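Local coordinates for inactivation-no-after-potential D protein (Drosophila melanogaster, PDB 2QKV) that serves as a scaffold in fly visual signalling, its fifth PDZ domain, the fragment crystallised here, belonging to a family of peptide-binding modules, at residues A[8-13]-A[87-92]. The protein carries 1 engineered substitution. Residues are numbered along the deposited sequence; the frame is centred on the assembly and turned at random.
Sequences EKFNVD and VTRPKP
Phe10 lays one face of its ring over Val87, its antiparallel partner on the neighbouring strand. CG of Phe10 sits in the crowded position between the backbone N and the carbonyl carbon (chi1 61°), which swings the ring across the other strand; Val87 CB then lies 3.8 Å from the ring centroid in a CH-pi contact, offset toward the rim. The two Val87 methyls divide their work: CG1, anti to the backbone N, touches Phe10 CZ at 3.6 Å, whereas CG2 meets Val12 CG2 at 3.9 Å. Beneath the ring the pair is hydrogen-bonded in both directions, Phe10 N to Val87 O (2.8 Å) and Val87 N to Phe10 O (2.9 Å). The Arg89 chain, bent at chi2 and chi3, brings NH2 obliquely to 3.6 Å from Phe10 CZ, and Phe10 CE2 lies over one guanidinium face, the two planes 69° apart, while the same NH2 forms a salt bridge with Asp54. Next to this pair, Thr88 OG1 donates to Glu8 O (2.7 Å), and a water bridges this carbonyl to Arg89 N. The antiparallel pairing, which sets the first strand, 10-15, beside the last, 82-88, is characteristic of the PDZ fold.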
loop_
_atom_site.group_PDB
_atom_site.type_symbol
_atom_site.label_atom_id
_atom_site.label_comp_id
_atom_site.label_asym_id
_atom_site.label_seq_id
_atom_site.Cartn_x
_atom_site.Cartn_y
_atom_site.Cartn_z
ATOM N N GLU A 8 -8.615 -19.452 -4.851
ATOM C CA GLU A 8 -9.891 -20.040 -5.255
ATOM C C GLU A 8 -11.018 -19.025 -5.086
ATOM O O GLU A 8 -11.124 -18.370 -4.040
ATOM C CB GLU A 8 -10.212 -21.271 -4.403
ATOM C CG GLU A 8 -11.567 -21.916 -4.725
ATOM C CD GLU A 8 -11.871 -23.126 -3.864
ATOM O OE1 GLU A 8 -10.920 -23.864 -3.514
ATOM O OE2 GLU A 8 -13.067 -23.348 -3.546
ATOM N N LYS A 9 -11.870 -18.910 -6.098
ATOM C CA LYS A 9 -13.004 -17.982 -6.041
ATOM C C LYS A 9 -14.340 -18.698 -6.193
ATOM O O LYS A 9 -14.445 -19.653 -6.965
ATOM C CB LYS A 9 -12.919 -16.950 -7.167
ATOM C CG LYS A 9 -11.639 -16.148 -7.199
ATOM C CD LYS A 9 -11.538 -15.276 -5.973
ATOM C CE LYS A 9 -10.215 -14.535 -5.934
ATOM N NZ LYS A 9 -9.966 -13.745 -7.165
ATOM N N PHE A 10 -15.339 -18.248 -5.435
ATOM C CA PHE A 10 -16.702 -18.774 -5.571
ATOM C C PHE A 10 -17.613 -17.568 -5.786
ATOM O O PHE A 10 -17.232 -16.428 -5.487
ATOM C CB PHE A 10 -17.144 -19.613 -4.354
ATOM C CG PHE A 10 -17.161 -18.876 -3.045
ATOM C CD1 PHE A 10 -18.330 -18.264 -2.582
ATOM C CD2 PHE A 10 -16.039 -18.877 -2.233
ATOM C CE1 PHE A 10 -18.371 -17.671 -1.311
ATOM C CE2 PHE A 10 -16.063 -18.292 -0.971
ATOM C CZ PHE A 10 -17.237 -17.686 -0.504
ATOM N N ASN A 11 -18.794 -17.812 -6.332
ATOM C CA ASN A 11 -19.741 -16.748 -6.621
ATOM C C ASN A 11 -20.877 -16.657 -5.620
ATOM O O ASN A 11 -21.339 -17.668 -5.092
ATOM C CB ASN A 11 -20.348 -16.957 -8.013
ATOM C CG ASN A 11 -19.302 -17.064 -9.093
ATOM O OD1 ASN A 11 -19.025 -18.149 -9.592
ATOM N ND2 ASN A 11 -18.707 -15.938 -9.452
ATOM N N VAL A 12 -21.313 -15.425 -5.365
ATOM C CA VAL A 12 -22.450 -15.163 -4.492
ATOM C C VAL A 12 -23.330 -14.201 -5.281
ATOM O O VAL A 12 -22.881 -13.129 -5.695
ATOM C CB VAL A 12 -22.028 -14.518 -3.157
ATOM C CG1 VAL A 12 -23.279 -14.199 -2.319
ATOM C CG2 VAL A 12 -21.122 -15.461 -2.386
ATOM N N ASP A 13 -24.576 -14.609 -5.510
ATOM C CA ASP A 13 -25.524 -13.805 -6.263
ATOM C C ASP A 13 -26.824 -13.632 -5.504
ATOM O O ASP A 13 -27.392 -14.606 -4.983
ATOM C CB ASP A 13 -25.831 -14.446 -7.618
ATOM C CG ASP A 13 -24.634 -14.478 -8.533
ATOM O OD1 ASP A 13 -23.838 -15.444 -8.456
ATOM O OD2 ASP A 13 -24.477 -13.528 -9.327
ATOM N N VAL A 87 -15.716 -14.217 -4.470
ATOM C CA VAL A 87 -15.218 -14.255 -3.105
ATOM C C VAL A 87 -14.186 -15.373 -2.898
ATOM O O VAL A 87 -14.240 -16.403 -3.562
ATOM C CB VAL A 87 -16.416 -14.539 -2.136
ATOM C CG1 VAL A 87 -15.998 -14.326 -0.681
ATOM C CG2 VAL A 87 -17.635 -13.665 -2.505
ATOM N N THR A 88 -13.247 -15.160 -1.983
ATOM C CA THR A 88 -12.281 -16.197 -1.644
ATOM C C THR A 88 -12.333 -16.426 -0.129
ATOM O O THR A 88 -12.559 -15.483 0.643
ATOM C CB THR A 88 -10.843 -15.845 -2.100
ATOM O OG1 THR A 88 -10.016 -17.018 -1.979
ATOM C CG2 THR A 88 -10.250 -14.735 -1.252
ATOM N N ARG A 89 -12.166 -17.681 0.290
ATOM C CA ARG A 89 -12.179 -18.060 1.714
ATOM C C ARG A 89 -10.714 -18.287 2.064
ATOM O O ARG A 89 -10.148 -19.336 1.742
ATOM C CB ARG A 89 -12.989 -19.344 1.915
ATOM C CG ARG A 89 -13.093 -19.772 3.387
ATOM C CD ARG A 89 -14.400 -20.501 3.645
ATOM N NE ARG A 89 -15.529 -19.636 3.316
ATOM C CZ ARG A 89 -16.764 -20.063 3.087
ATOM N NH1 ARG A 89 -17.042 -21.361 3.154
ATOM N NH2 ARG A 89 -17.714 -19.200 2.763
ATOM N N PRO A 90 -10.084 -17.317 2.748
ATOM C CA PRO A 90 -8.670 -17.372 3.134
ATOM C C PRO A 90 -8.317 -18.242 4.326
ATOM O O PRO A 90 -7.864 -17.746 5.349
ATOM C CB PRO A 90 -8.336 -15.900 3.364
ATOM C CG PRO A 90 -9.590 -15.405 4.041
ATOM C CD PRO A 90 -10.719 -16.087 3.265
ATOM N N LYS A 91 -8.505 -19.544 4.173
ATOM C CA LYS A 91 -8.198 -20.477 5.241
ATOM C C LYS A 91 -7.197 -21.513 4.774
ATOM O O LYS A 91 -7.582 -22.591 4.314
ATOM C CB LYS A 91 -9.467 -21.190 5.717
ATOM C CG LYS A 91 -10.387 -20.372 6.602
ATOM C CD LYS A 91 -11.627 -21.185 6.954
ATOM C CE LYS A 91 -11.243 -22.560 7.492
ATOM N NZ LYS A 91 -12.404 -23.490 7.557
ATOM N N PRO A 92 -5.898 -21.199 4.862
ATOM C CA PRO A 92 -4.903 -22.181 4.428
ATOM C C PRO A 92 -4.794 -23.218 5.543
ATOM O O PRO A 92 -3.667 -23.440 6.019
ATOM C CB PRO A 92 -3.616 -21.360 4.298
ATOM C CG PRO A 92 -4.051 -19.916 4.406
ATOM C CD PRO A 92 -5.254 -19.945 5.283
HETATM O O HOH W 1 -12.077 -19.854 -1.601
#